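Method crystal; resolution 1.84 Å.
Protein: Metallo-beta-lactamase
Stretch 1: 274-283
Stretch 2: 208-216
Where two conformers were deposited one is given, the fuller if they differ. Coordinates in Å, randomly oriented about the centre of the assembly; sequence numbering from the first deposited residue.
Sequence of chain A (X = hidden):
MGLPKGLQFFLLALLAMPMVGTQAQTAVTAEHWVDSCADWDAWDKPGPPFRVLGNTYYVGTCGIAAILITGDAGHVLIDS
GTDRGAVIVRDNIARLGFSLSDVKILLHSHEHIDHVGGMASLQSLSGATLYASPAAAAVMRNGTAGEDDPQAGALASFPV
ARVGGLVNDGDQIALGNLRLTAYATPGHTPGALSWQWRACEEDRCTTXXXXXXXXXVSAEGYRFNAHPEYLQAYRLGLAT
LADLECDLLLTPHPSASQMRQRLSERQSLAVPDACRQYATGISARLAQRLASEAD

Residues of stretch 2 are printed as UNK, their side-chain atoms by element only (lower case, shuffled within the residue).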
ATOM      1  N   ALA A 274      -6.807 -14.384  -5.503  1.00 31.07           N
ATOM      2  CA  ALA A 274      -5.985 -13.792  -4.453  1.00 28.84           C
ATOM      3  C   ALA A 274      -6.757 -12.723  -3.689  1.00 27.82           C
ATOM      4  O   ALA A 274      -6.758 -12.707  -2.452  1.00 27.26           O
ATOM      5  CB  ALA A 274      -4.705 -13.209  -5.053  1.00 27.84           C
ATOM      6  N   CYS A 275      -7.423 -11.820  -4.411  1.00 27.39           N
ATOM      7  CA  CYS A 275      -8.196 -10.775  -3.752  0.68 27.02           C
ATOM      8  C   CYS A 275      -9.478 -11.323  -3.140  1.00 27.17           C
ATOM      9  O   CYS A 275     -10.008 -10.739  -2.189  1.00 26.93           O
ATOM     10  CB  CYS A 275      -8.514  -9.654  -4.743  0.68 26.95           C
ATOM     11  SG  CYS A 275      -7.068  -8.712  -5.274  0.68 26.51           S
ATOM     12  N   ARG A 276      -9.989 -12.439  -3.667  1.00 28.12           N
ATOM     13  CA  ARG A 276     -11.183 -13.047  -3.090  1.00 28.79           C
ATOM     14  C   ARG A 276     -10.872 -13.693  -1.746  1.00 28.68           C
ATOM     15  O   ARG A 276     -11.675 -13.609  -0.809  1.00 28.71           O
ATOM     16  CB  ARG A 276     -11.767 -14.075  -4.059  1.00 30.44           C
ATOM     17  CG  ARG A 276     -13.068 -14.705  -3.590  1.00 31.54           C
ATOM     18  CD  ARG A 276     -13.816 -15.342  -4.749  1.00 33.03           C
ATOM     19  NE  ARG A 276     -14.133 -14.374  -5.794  1.00 32.91           N
ATOM     20  CZ  ARG A 276     -15.155 -13.526  -5.743  1.00 32.89           C
ATOM     21  NH1 ARG A 276     -15.969 -13.525  -4.697  1.00 32.77           N
ATOM     22  NH2 ARG A 276     -15.364 -12.679  -6.741  1.00 33.25           N
ATOM     23  N   GLN A 277      -9.710 -14.339  -1.633  1.00 28.93           N
ATOM     24  CA  GLN A 277      -9.331 -14.972  -0.375  1.00 29.82           C
ATOM     25  C   GLN A 277      -8.928 -13.936   0.668  1.00 28.22           C
ATOM     26  O   GLN A 277      -9.234 -14.091   1.856  1.00 28.74           O
ATOM     27  CB  GLN A 277      -8.193 -15.965  -0.611  1.00 31.49           C
ATOM     28  CG  GLN A 277      -7.726 -16.693   0.639  1.00 32.46           C
ATOM     29  CD  GLN A 277      -8.726 -17.727   1.120  1.00 34.43           C
ATOM     30  OE1 GLN A 277      -9.394 -18.382   0.320  1.00 36.61           O
ATOM     31  NE2 GLN A 277      -8.834 -17.877   2.435  1.00 34.54           N
ATOM     32  N   TYR A 278      -8.246 -12.870   0.242  1.00 26.65           N
ATOM     33  CA  TYR A 278      -7.783 -11.858   1.186  1.00 25.38           C
ATOM     34  C   TYR A 278      -8.954 -11.089   1.788  1.00 25.20           C
ATOM     35  O   TYR A 278      -9.005 -10.868   3.003  1.00 24.71           O
ATOM     36  CB  TYR A 278      -6.808 -10.905   0.497  1.00 24.72           C
ATOM     37  CG  TYR A 278      -6.249  -9.835   1.408  1.00 24.62           C
ATOM     38  CD1 TYR A 278      -5.222 -10.121   2.297  1.00 24.77           C
ATOM     39  CD2 TYR A 278      -6.747  -8.539   1.378  1.00 24.90           C
ATOM     40  CE1 TYR A 278      -4.707  -9.148   3.133  1.00 24.67           C
ATOM     41  CE2 TYR A 278      -6.239  -7.558   2.210  1.00 25.00           C
ATOM     42  CZ  TYR A 278      -5.219  -7.869   3.084  1.00 24.85           C
ATOM     43  OH  TYR A 278      -4.708  -6.897   3.914  1.00 24.72           O
ATOM     44  N   ALA A 279      -9.905 -10.672   0.949  1.00 25.41           N
ATOM     45  CA  ALA A 279     -11.046  -9.911   1.449  1.00 25.73           C
ATOM     46  C   ALA A 279     -11.928 -10.764   2.351  1.00 26.36           C
ATOM     47  O   ALA A 279     -12.483 -10.264   3.337  1.00 26.81           O
ATOM     48  CB  ALA A 279     -11.855  -9.348   0.281  1.00 26.55           C
ATOM     49  N   THR A 280     -12.074 -12.052   2.030  1.00 26.52           N
ATOM     50  CA  THR A 280     -12.841 -12.943   2.894  1.00 27.15           C
ATOM     51  C   THR A 280     -12.152 -13.129   4.239  1.00 26.60           C
ATOM     52  O   THR A 280     -12.818 -13.245   5.275  1.00 27.17           O
ATOM     53  CB  THR A 280     -13.052 -14.292   2.205  1.00 28.08           C
ATOM     54  OG1 THR A 280     -13.572 -14.079   0.886  1.00 28.80           O
ATOM     55  CG2 THR A 280     -14.032 -15.149   2.995  1.00 29.19           C
ATOM     56  N   GLY A 281     -10.818 -13.156   4.245  1.00 25.80           N
ATOM     57  CA  GLY A 281     -10.098 -13.230   5.505  1.00 25.81           C
ATOM     58  C   GLY A 281     -10.260 -11.974   6.339  1.00 25.79           C
ATOM     59  O   GLY A 281     -10.317 -12.039   7.571  1.00 26.35           O
ATOM     60  N   ILE A 282     -10.335 -10.814   5.684  1.00 25.48           N
ATOM     61  CA  ILE A 282     -10.580  -9.569   6.404  1.00 25.71           C
ATOM     62  C   ILE A 282     -11.993  -9.554   6.973  1.00 26.68           C
ATOM     63  O   ILE A 282     -12.213  -9.129   8.115  1.00 27.10           O
ATOM     64  CB  ILE A 282     -10.326  -8.360   5.487  1.00 25.96           C
ATOM     65  CG1 ILE A 282      -8.873  -8.345   5.005  1.00 25.04           C
ATOM     66  CG2 ILE A 282     -10.664  -7.067   6.208  1.00 26.70           C
ATOM     67  CD1 ILE A 282      -7.865  -8.106   6.106  1.00 24.83           C
ATOM     68  N   SER A 283     -12.971 -10.017   6.191  1.00 27.34           N
ATOM     69  CA  SER A 283     -14.340 -10.101   6.688  1.00 28.90           C
ATOM     70  C   SER A 283     -14.449 -11.070   7.855  1.00 30.23           C
ATOM     71  O   SER A 283     -15.274 -10.871   8.755  1.00 31.99           O
ATOM     72  CB  SER A 283     -15.286 -10.517   5.562  1.00 28.84           C
ATOM     73  OG  SER A 283     -15.287  -9.559   4.518  1.00 28.50           O
ATOM     74  N   UNK A 208      -2.345  -6.788 -11.277  1.00 22.63           N
ATOM     75  CA  UNK A 208      -1.852  -6.680  -9.913  1.00 20.29           C
ATOM     76  C   UNK A 208      -2.759  -5.759  -9.108  1.00 18.06           C
ATOM     77  O   UNK A 208      -3.264  -4.760  -9.627  1.00 17.64           O
ATOM     78  c   UNK A 208       0.726  -7.106 -10.246  1.00 22.44           C
ATOM     79  c   UNK A 208       0.764  -7.404 -11.740  1.00 24.67           C
ATOM     80  c   UNK A 208       2.060  -6.541  -9.781  1.00 20.36           C
ATOM     81  c   UNK A 208      -0.415  -6.150  -9.885  1.00 20.44           C
ATOM     82  N   UNK A 209      -2.962  -6.099  -7.838  1.00 16.84           N
ATOM     83  CA  UNK A 209      -3.789  -5.306  -6.936  1.00 15.81           C
ATOM     84  C   UNK A 209      -3.000  -5.055  -5.660  1.00 14.84           C
ATOM     85  O   UNK A 209      -2.532  -6.004  -5.018  1.00 15.05           O
ATOM     86  c   UNK A 209      -5.127  -5.992  -6.618  1.00 16.59           C
ATOM     87  c   UNK A 209      -5.834  -5.270  -5.481  1.00 15.70           C
ATOM     88  c   UNK A 209      -6.010  -6.036  -7.857  1.00 17.88           C
ATOM     89  N   UNK A 210      -2.849  -3.782  -5.298  1.00 14.18           N
ATOM     90  CA  UNK A 210      -2.180  -3.383  -4.062  1.00 14.26           C
ATOM     91  C   UNK A 210      -3.262  -3.115  -3.019  1.00 14.26           C
ATOM     92  O   UNK A 210      -3.659  -1.978  -2.764  1.00 13.94           O
ATOM     93  c   UNK A 210      -0.345  -0.526  -2.641  1.00 12.42           C
ATOM     94  c   UNK A 210       0.490  -2.757  -2.619  1.00 13.55           C
ATOM     95  c   UNK A 210       1.342  -2.431  -1.577  1.00 13.26           C
ATOM     96  c   UNK A 210       0.501  -0.191  -1.602  1.00 12.10           C
ATOM     97  c   UNK A 210      -0.370  -1.812  -3.163  1.00 13.28           C
ATOM     98  c   UNK A 210      -1.296  -2.164  -4.307  1.00 13.92           C
ATOM     99  c   UNK A 210       1.343  -1.145  -1.075  1.00 12.52           C
ATOM    100  o   UNK A 210       2.186  -0.809  -0.042  1.00 12.95           O
ATOM    101  N   UNK A 211      -3.750  -4.196  -2.415  1.00 15.20           N
ATOM    102  CA  UNK A 211      -4.853  -4.111  -1.469  1.00 15.37           C
ATOM    103  C   UNK A 211      -4.379  -3.557  -0.131  1.00 15.16           C
ATOM    104  O   UNK A 211      -3.330  -3.951   0.385  1.00 15.71           O
ATOM    105  c   UNK A 211      -5.492  -5.486  -1.268  1.00 16.46           C
ATOM    106  N   UNK A 212      -5.171  -2.646   0.431  1.00 17.81           N
ATOM    107  CA  UNK A 212      -4.830  -2.011   1.694  1.00 17.55           C
ATOM    108  C   UNK A 212      -4.828  -3.038   2.828  1.00 16.92           C
ATOM    109  O   UNK A 212      -5.322  -4.160   2.693  1.00 17.35           O
ATOM    110  c   UNK A 212      -5.397  -0.046   3.196  1.00 19.80           C
ATOM    111  o   UNK A 212      -6.080  -0.123   4.239  1.00 20.71           O
ATOM    112  c   UNK A 212      -5.811  -0.876   1.995  1.00 18.83           C
ATOM    113  o   UNK A 212      -4.385   0.678   3.097  1.00 19.67           O
ATOM    114  N   UNK A 213      -4.248  -2.633   3.962  1.00 16.50           N
ATOM    115  CA  UNK A 213      -4.175  -3.510   5.127  1.00 16.20           C
ATOM    116  C   UNK A 213      -5.559  -4.000   5.537  1.00 16.77           C
ATOM    117  O   UNK A 213      -5.750  -5.191   5.811  1.00 16.97           O
ATOM    118  o   UNK A 213      -2.195  -2.345   5.904  1.00 14.74           O
ATOM    119  c   UNK A 213      -3.487  -2.787   6.283  1.00 15.79           C
ATOM    120  N   UNK A 214      -6.534  -3.095   5.588  1.00 17.47           N
ATOM    121  CA  UNK A 214      -7.934  -3.415   5.852  1.00 18.77           C
ATOM    122  C   UNK A 214      -8.149  -4.073   7.211  1.00 19.42           C
ATOM    123  O   UNK A 214      -9.260  -4.532   7.499  1.00 20.38           O
ATOM    124  c   UNK A 214      -8.587  -3.687   3.350  1.00 19.70           C
ATOM    125  c   UNK A 214      -8.513  -4.308   4.746  1.00 19.27           C
ATOM    126  c   UNK A 214      -9.366  -4.582   2.416  1.00 20.71           C
ATOM    127  c   UNK A 214      -9.218  -2.312   3.404  1.00 20.21           C
ATOM    128  N   UNK A 215      -7.121  -4.123   8.060  1.00 19.67           N
ATOM    129  CA  UNK A 215      -7.210  -4.837   9.325  1.00 20.80           C
ATOM    130  C   UNK A 215      -8.102  -4.080  10.306  1.00 22.12           C
ATOM    131  O   UNK A 215      -7.978  -2.860  10.446  1.00 21.24           O
ATOM    132  c   UNK A 215      -5.823  -5.028   9.932  1.00 20.96           C
ATOM    133  o   UNK A 215      -5.131  -3.794   9.990  1.00 21.03           O
ATOM    134  N   UNK A 216      -9.008  -4.791  10.998  1.00 24.52           N
ATOM    135  CA  UNK A 216      -9.853  -4.212  12.053  1.00 26.94           C
ATOM    136  C   UNK A 216      -9.098  -3.935  13.353  1.00 28.41           C
ATOM    137  O   UNK A 216      -9.525  -4.327  14.441  1.00 30.12           O
ATOM    138  c   UNK A 216     -10.253  -6.562  11.876  1.00 26.99           C
ATOM    139  c   UNK A 216      -9.295  -6.216  10.769  1.00 25.20           C
ATOM    140  c   UNK A 216     -10.932  -5.282  12.244  1.00 27.73           C
TER
HETATM  141  O   HOH W   1      -2.814  -5.309   3.041  1.00 25.51           O

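Position 208 carries four side-chain carbons, forked at the second. Its CA-to-CB bond points away from stretch 1, and nothing there lies within contact distance. The fork one carbon beyond CB identifies Leu 208.

Position 209 has three carbons, one bearing the other two. The branch is at CB itself, which points toward the helix. This CB lies 3.6 Å from SG of Cys 275, an apolar contact. The residue is Val 209.

Position 210 shows one carbon, then a six-carbon ring bearing one oxygen. Its CA-to-CB bond points away from the helix, and it makes no contact with it. This is Tyr 210, whose OH is hydrogen-bonded elsewhere in the structure.

Position 211 has a single side-chain carbon, directed toward the helix. That CB lies 4.1 Å from CE2 of Tyr 278. It is Ala 211. Its N makes a weak hydrogen bond to O of Val 209, at 3.4 Å.

Position 212 has two carbons, the second carrying two oxygens. The CA-to-CB bond points away, but the backbone O lies 3.1 Å from OH of Tyr 278, near the plane of that ring. The short acidic group makes it Asp 212. Its OD2 accepts a hydrogen bond from the backbone N of position 214, at 3.3 Å.

Position 213 has one carbon and then one oxygen. CB points away, and the backbone makes the contact: O is 2.8 Å from OH of Tyr 278 and 3.6 Å from CD1 of Ile 282. The residue is Ser 213.

Position 214 again has four carbons forked at the second, with CB now directed toward the helix. CB is 3.8 Å from CG2 of Ile 282, and the backbone O is 3.2 Å from the same CG2. This is Leu 214. Its CD1 also approaches CE2 of Tyr 278, at 4.3 Å.

Position 215 has one carbon and one oxygen, and CB points away. The backbone N is 4.5 Å from CD1 of Ile 282. It is Ser 215.

Position 216 has three carbons closing a ring onto the backbone N. It is Pro 216, beyond contact distance.

The contact runs along one side of the helix, through Cys 275, Tyr 278 and Ile 282. Apolar side chains supply much of it. Tyr 278 OH reaches the loop backbone, and water 1 extends that reach: its O lies 2.6 Å from Tyr 278 OH and donates a hydrogen bond to Ala 211 O at 3.0 Å.

Stretch 2, residues 208-216: LVYADSLSP
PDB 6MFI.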